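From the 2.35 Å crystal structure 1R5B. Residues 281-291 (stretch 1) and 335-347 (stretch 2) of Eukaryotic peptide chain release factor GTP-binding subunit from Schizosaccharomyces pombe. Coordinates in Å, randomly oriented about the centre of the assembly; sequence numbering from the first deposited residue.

Stretch 1, residues 281-291: KYKDLGTILEG
Stretch 2 (335-347) VRLRVRGDDSDVQ

Strands 287-291 and 335-340 of the release factor's GTP-binding subunit run antiparallel, their N-to-C directions 152° apart and their axes 4.5 Å apart at closest approach. Ile288 lies opposite Arg338 (CA to CA 4.5 Å) and Glu290 opposite Arg336 (CA to CA 4.3 Å) as non-hydrogen-bonded pairs; Leu289 with Leu337 (CA to CA 5.1 Å) and Gly291 with Val335 (CA to CA 5.7 Å) are hydrogen-bonded pairs. Leu289 N donates to Leu337 O (2.9 Å) and Leu337 N to Leu289 O (3.0 Å); Gly291 N donates to Val335 O (3.1 Å) and Val335 N to Gly291 O (2.9 Å). Val339 N reaches Thr287 O at 3.0 Å. Phi/psi are extended, near -122/115 at Leu289 and -114/117 at Leu337, with Gly291 almost flat at 176/177.

Stretch 1 also folds back on itself: Ile288 N donates to Tyr282 O (2.9 Å), and Gly286, at 110/171, adopts backbone angles that call for glycine. An ideal CB there would also lie 3.1 Å from Arg338 CD.

Thr287, Leu289, Leu337 and Val339 share one sheet face. Leu289 (m, t) brings CD1 to 4.0 Å from Val339 CG2 (Val339 chi1 m) and CD2 to 3.9 Å from Val346 CG1 (Val346 chi1 t), so the Leu289 isobutyl group packs against both Val339 and Val346, the latter closing the type I turn Asp343-Val346, with Leu289 CD1 also lying 4.1 Å from Val346 CG1. Thr287, chi1 m, donates from OG1 to Asp343 OD2 (2.9 Å); Asp343, chi1 p, points toward stretch 1. Thr287 OG1 also accepts from Lys283 NZ (2.7 Å). Lys281 is fully extended, all four chi angles t, which carries NZ to the turn's carbonyls: it donates to Val346 O (3.1 Å) and weakly to Asp343 O (3.3 Å).

The other face carries Ile288, Glu290, Arg336 and Arg338. Arg338 (t, t, m, chi4 95°) bends at chi3, and its NE donates a weak bond to Leu285 O (2.9 Å, N-H...O angle 117°). Ile288 (m, m) lays CD1 over one face of that guanidinium and 3.6 Å from Arg338 CB, covering the aliphatic stem as well. Arg336 has chi1 m, chi2 130°, off its wells, and chi3 t; Tyr282, chi1 p, points away at CB, yet its OH comes within 3.6 Å of Arg336 CG. Glu290 (chi1 114°, chi2 99°, both off) makes no salt bridge with Arg336, OE1 to NH2 being 4.4 Å; a water donates to Glu290 OE1 (2.6 Å from its O) and weakly accepts from Arg336 NH2 (3.5 Å).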

# COMPACT_ATOMS: atom_id res chain seq x y z
N LYS A 281 2.53 -18.14 -16.39
CA LYS A 281 2.29 -18.08 -17.82
C LYS A 281 1.69 -19.40 -18.26
O LYS A 281 2.35 -20.43 -18.18
CB LYS A 281 3.60 -17.81 -18.57
CG LYS A 281 3.43 -17.69 -20.09
CD LYS A 281 4.75 -17.40 -20.80
CE LYS A 281 4.55 -17.21 -22.31
NZ LYS A 281 5.77 -17.56 -23.09
N TYR A 282 0.44 -19.38 -18.71
CA TYR A 282 -0.19 -20.56 -19.28
C TYR A 282 -0.99 -20.19 -20.53
O TYR A 282 -0.89 -19.07 -21.03
CB TYR A 282 -1.03 -21.32 -18.23
CG TYR A 282 -2.01 -20.49 -17.42
CD1 TYR A 282 -3.37 -20.49 -17.71
CD2 TYR A 282 -1.58 -19.74 -16.31
CE1 TYR A 282 -4.29 -19.73 -16.95
CE2 TYR A 282 -2.48 -18.99 -15.54
CZ TYR A 282 -3.83 -19.00 -15.87
OH TYR A 282 -4.71 -18.26 -15.11
N LYS A 283 -1.74 -21.15 -21.06
CA LYS A 283 -2.57 -20.96 -22.25
C LYS A 283 -4.01 -21.33 -21.91
O LYS A 283 -4.27 -22.47 -21.53
CB LYS A 283 -2.08 -21.87 -23.39
CG LYS A 283 -0.90 -21.32 -24.20
CD LYS A 283 -1.27 -21.02 -25.67
CE LYS A 283 -1.04 -19.55 -26.02
NZ LYS A 283 0.41 -19.19 -26.14
N ASP A 284 -4.93 -20.38 -22.03
CA ASP A 284 -6.35 -20.67 -21.93
C ASP A 284 -6.94 -20.67 -23.34
O ASP A 284 -7.44 -21.69 -23.82
CB ASP A 284 -7.06 -19.66 -21.03
CG ASP A 284 -8.37 -20.19 -20.48
OD1 ASP A 284 -9.16 -20.78 -21.24
OD2 ASP A 284 -8.70 -20.07 -19.28
N LEU A 285 -6.87 -19.51 -23.99
CA LEU A 285 -7.32 -19.37 -25.37
C LEU A 285 -6.61 -18.14 -25.88
O LEU A 285 -7.21 -17.08 -26.08
CB LEU A 285 -8.85 -19.24 -25.45
CG LEU A 285 -9.50 -19.34 -26.84
CD1 LEU A 285 -9.67 -20.81 -27.28
CD2 LEU A 285 -10.85 -18.63 -26.86
N GLY A 286 -5.31 -18.31 -26.07
CA GLY A 286 -4.37 -17.20 -26.11
C GLY A 286 -3.50 -17.27 -24.86
O GLY A 286 -3.78 -18.06 -23.95
N THR A 287 -2.46 -16.45 -24.80
CA THR A 287 -1.51 -16.48 -23.69
C THR A 287 -2.07 -15.75 -22.47
O THR A 287 -2.76 -14.74 -22.61
CB THR A 287 -0.16 -15.88 -24.14
OG1 THR A 287 0.46 -16.73 -25.11
CG2 THR A 287 0.85 -15.85 -22.99
N ILE A 288 -1.77 -16.27 -21.28
CA ILE A 288 -2.26 -15.70 -20.03
C ILE A 288 -1.08 -15.37 -19.13
O ILE A 288 -0.19 -16.19 -18.94
CB ILE A 288 -3.21 -16.69 -19.31
CG1 ILE A 288 -4.39 -17.08 -20.19
CG2 ILE A 288 -3.70 -16.09 -17.99
CD1 ILE A 288 -5.26 -15.92 -20.64
N LEU A 289 -1.09 -14.16 -18.55
CA LEU A 289 -0.06 -13.74 -17.62
C LEU A 289 -0.71 -13.37 -16.30
O LEU A 289 -1.50 -12.42 -16.23
CB LEU A 289 0.72 -12.55 -18.20
CG LEU A 289 1.38 -12.79 -19.55
CD1 LEU A 289 2.05 -11.53 -20.03
CD2 LEU A 289 2.38 -13.93 -19.48
N GLU A 290 -0.39 -14.13 -15.25
CA GLU A 290 -0.95 -13.92 -13.92
C GLU A 290 0.05 -13.20 -13.04
O GLU A 290 1.25 -13.40 -13.17
CB GLU A 290 -1.40 -15.26 -13.29
CG GLU A 290 -0.63 -15.72 -12.05
CD GLU A 290 -1.35 -15.41 -10.74
OE1 GLU A 290 -1.92 -16.38 -10.14
OE2 GLU A 290 -1.35 -14.23 -10.29
N GLY A 291 -0.46 -12.36 -12.15
CA GLY A 291 0.37 -11.63 -11.21
C GLY A 291 -0.42 -10.66 -10.35
O GLY A 291 -1.63 -10.50 -10.52
N VAL A 335 -4.53 -10.54 -10.66
CA VAL A 335 -5.23 -10.63 -11.94
C VAL A 335 -4.64 -11.69 -12.84
O VAL A 335 -3.52 -12.15 -12.65
CB VAL A 335 -5.21 -9.28 -12.68
CG1 VAL A 335 -6.02 -8.24 -11.90
CG2 VAL A 335 -3.77 -8.79 -12.92
N ARG A 336 -5.44 -12.07 -13.84
CA ARG A 336 -5.04 -12.97 -14.91
C ARG A 336 -5.38 -12.28 -16.22
O ARG A 336 -6.55 -11.98 -16.49
CB ARG A 336 -5.77 -14.30 -14.79
CG ARG A 336 -5.36 -15.10 -13.56
CD ARG A 336 -6.53 -15.60 -12.73
NE ARG A 336 -6.10 -16.17 -11.45
CZ ARG A 336 -6.52 -17.33 -10.93
NH1 ARG A 336 -7.41 -18.08 -11.57
NH2 ARG A 336 -6.05 -17.74 -9.76
N LEU A 337 -4.36 -12.03 -17.02
CA LEU A 337 -4.47 -11.19 -18.20
C LEU A 337 -4.25 -11.99 -19.46
O LEU A 337 -3.16 -12.53 -19.66
CB LEU A 337 -3.42 -10.09 -18.13
CG LEU A 337 -3.32 -9.27 -16.84
CD1 LEU A 337 -2.29 -8.20 -17.03
CD2 LEU A 337 -4.66 -8.65 -16.46
N ARG A 338 -5.25 -12.09 -20.32
CA ARG A 338 -4.99 -12.57 -21.67
C ARG A 338 -4.28 -11.47 -22.44
O ARG A 338 -4.66 -10.30 -22.34
CB ARG A 338 -6.27 -12.99 -22.40
CG ARG A 338 -5.97 -13.57 -23.79
CD ARG A 338 -7.14 -14.23 -24.49
NE ARG A 338 -7.61 -15.41 -23.77
CZ ARG A 338 -8.61 -15.43 -22.89
NH1 ARG A 338 -9.27 -14.33 -22.58
NH2 ARG A 338 -8.94 -16.58 -22.31
N VAL A 339 -3.26 -11.84 -23.20
CA VAL A 339 -2.48 -10.88 -23.97
C VAL A 339 -2.33 -11.32 -25.42
O VAL A 339 -2.44 -12.49 -25.74
CB VAL A 339 -1.07 -10.64 -23.35
CG1 VAL A 339 -1.21 -10.09 -21.95
CG2 VAL A 339 -0.23 -11.91 -23.35
N ARG A 340 -2.05 -10.35 -26.28
CA ARG A 340 -2.00 -10.55 -27.72
C ARG A 340 -0.71 -9.94 -28.27
O ARG A 340 -0.31 -8.85 -27.84
CB ARG A 340 -3.21 -9.87 -28.37
CG ARG A 340 -3.26 -9.96 -29.88
CD ARG A 340 -4.32 -9.06 -30.50
NE ARG A 340 -5.56 -9.78 -30.76
CZ ARG A 340 -6.08 -10.01 -31.97
NH1 ARG A 340 -5.48 -9.59 -33.08
NH2 ARG A 340 -7.23 -10.68 -32.07
N GLY A 341 -0.10 -10.64 -29.23
CA GLY A 341 1.15 -10.21 -29.86
C GLY A 341 2.27 -11.24 -29.72
O GLY A 341 2.03 -12.42 -29.38
N ASP A 342 3.51 -10.76 -29.95
CA ASP A 342 4.71 -11.60 -29.85
C ASP A 342 5.19 -11.82 -28.41
O ASP A 342 6.00 -11.04 -27.88
CB ASP A 342 5.84 -10.98 -30.67
CG ASP A 342 6.90 -11.98 -31.04
OD1 ASP A 342 7.59 -11.75 -32.05
OD2 ASP A 342 7.11 -13.03 -30.38
N ASP A 343 4.74 -12.91 -27.79
CA ASP A 343 5.05 -13.19 -26.39
C ASP A 343 6.00 -14.38 -26.20
O ASP A 343 6.07 -14.96 -25.12
CB ASP A 343 3.76 -13.38 -25.57
CG ASP A 343 2.88 -14.49 -26.10
OD1 ASP A 343 3.38 -15.59 -26.40
OD2 ASP A 343 1.64 -14.34 -26.24
N SER A 344 6.74 -14.72 -27.25
CA SER A 344 7.58 -15.91 -27.24
C SER A 344 8.78 -15.82 -26.28
O SER A 344 9.32 -16.85 -25.89
CB SER A 344 8.04 -16.27 -28.66
OG SER A 344 8.82 -15.24 -29.23
N ASP A 345 9.18 -14.60 -25.91
CA ASP A 345 10.29 -14.41 -24.96
C ASP A 345 9.84 -14.06 -23.54
O ASP A 345 10.66 -14.01 -22.62
CB ASP A 345 11.25 -13.32 -25.44
CG ASP A 345 12.04 -13.74 -26.64
OD1 ASP A 345 12.45 -14.92 -26.73
OD2 ASP A 345 12.32 -12.94 -27.56
N VAL A 346 8.54 -13.84 -23.36
CA VAL A 346 7.98 -13.50 -22.06
C VAL A 346 8.12 -14.67 -21.10
O VAL A 346 7.64 -15.77 -21.38
CB VAL A 346 6.49 -13.16 -22.16
CG1 VAL A 346 5.91 -12.84 -20.78
CG2 VAL A 346 6.27 -12.00 -23.12
N GLN A 347 8.78 -14.45 -19.97
CA GLN A 347 8.87 -15.48 -18.94
C GLN A 347 8.50 -14.90 -17.59
O GLN A 347 8.24 -13.70 -17.48
CB GLN A 347 10.28 -16.10 -18.91
CG GLN A 347 11.41 -15.13 -18.57
CD GLN A 347 12.80 -15.72 -18.84
OE1 GLN A 347 13.74 -15.48 -18.07
NE2 GLN A 347 12.94 -16.48 -19.92
O HOH W 1 -3.61 -15.84 -8.23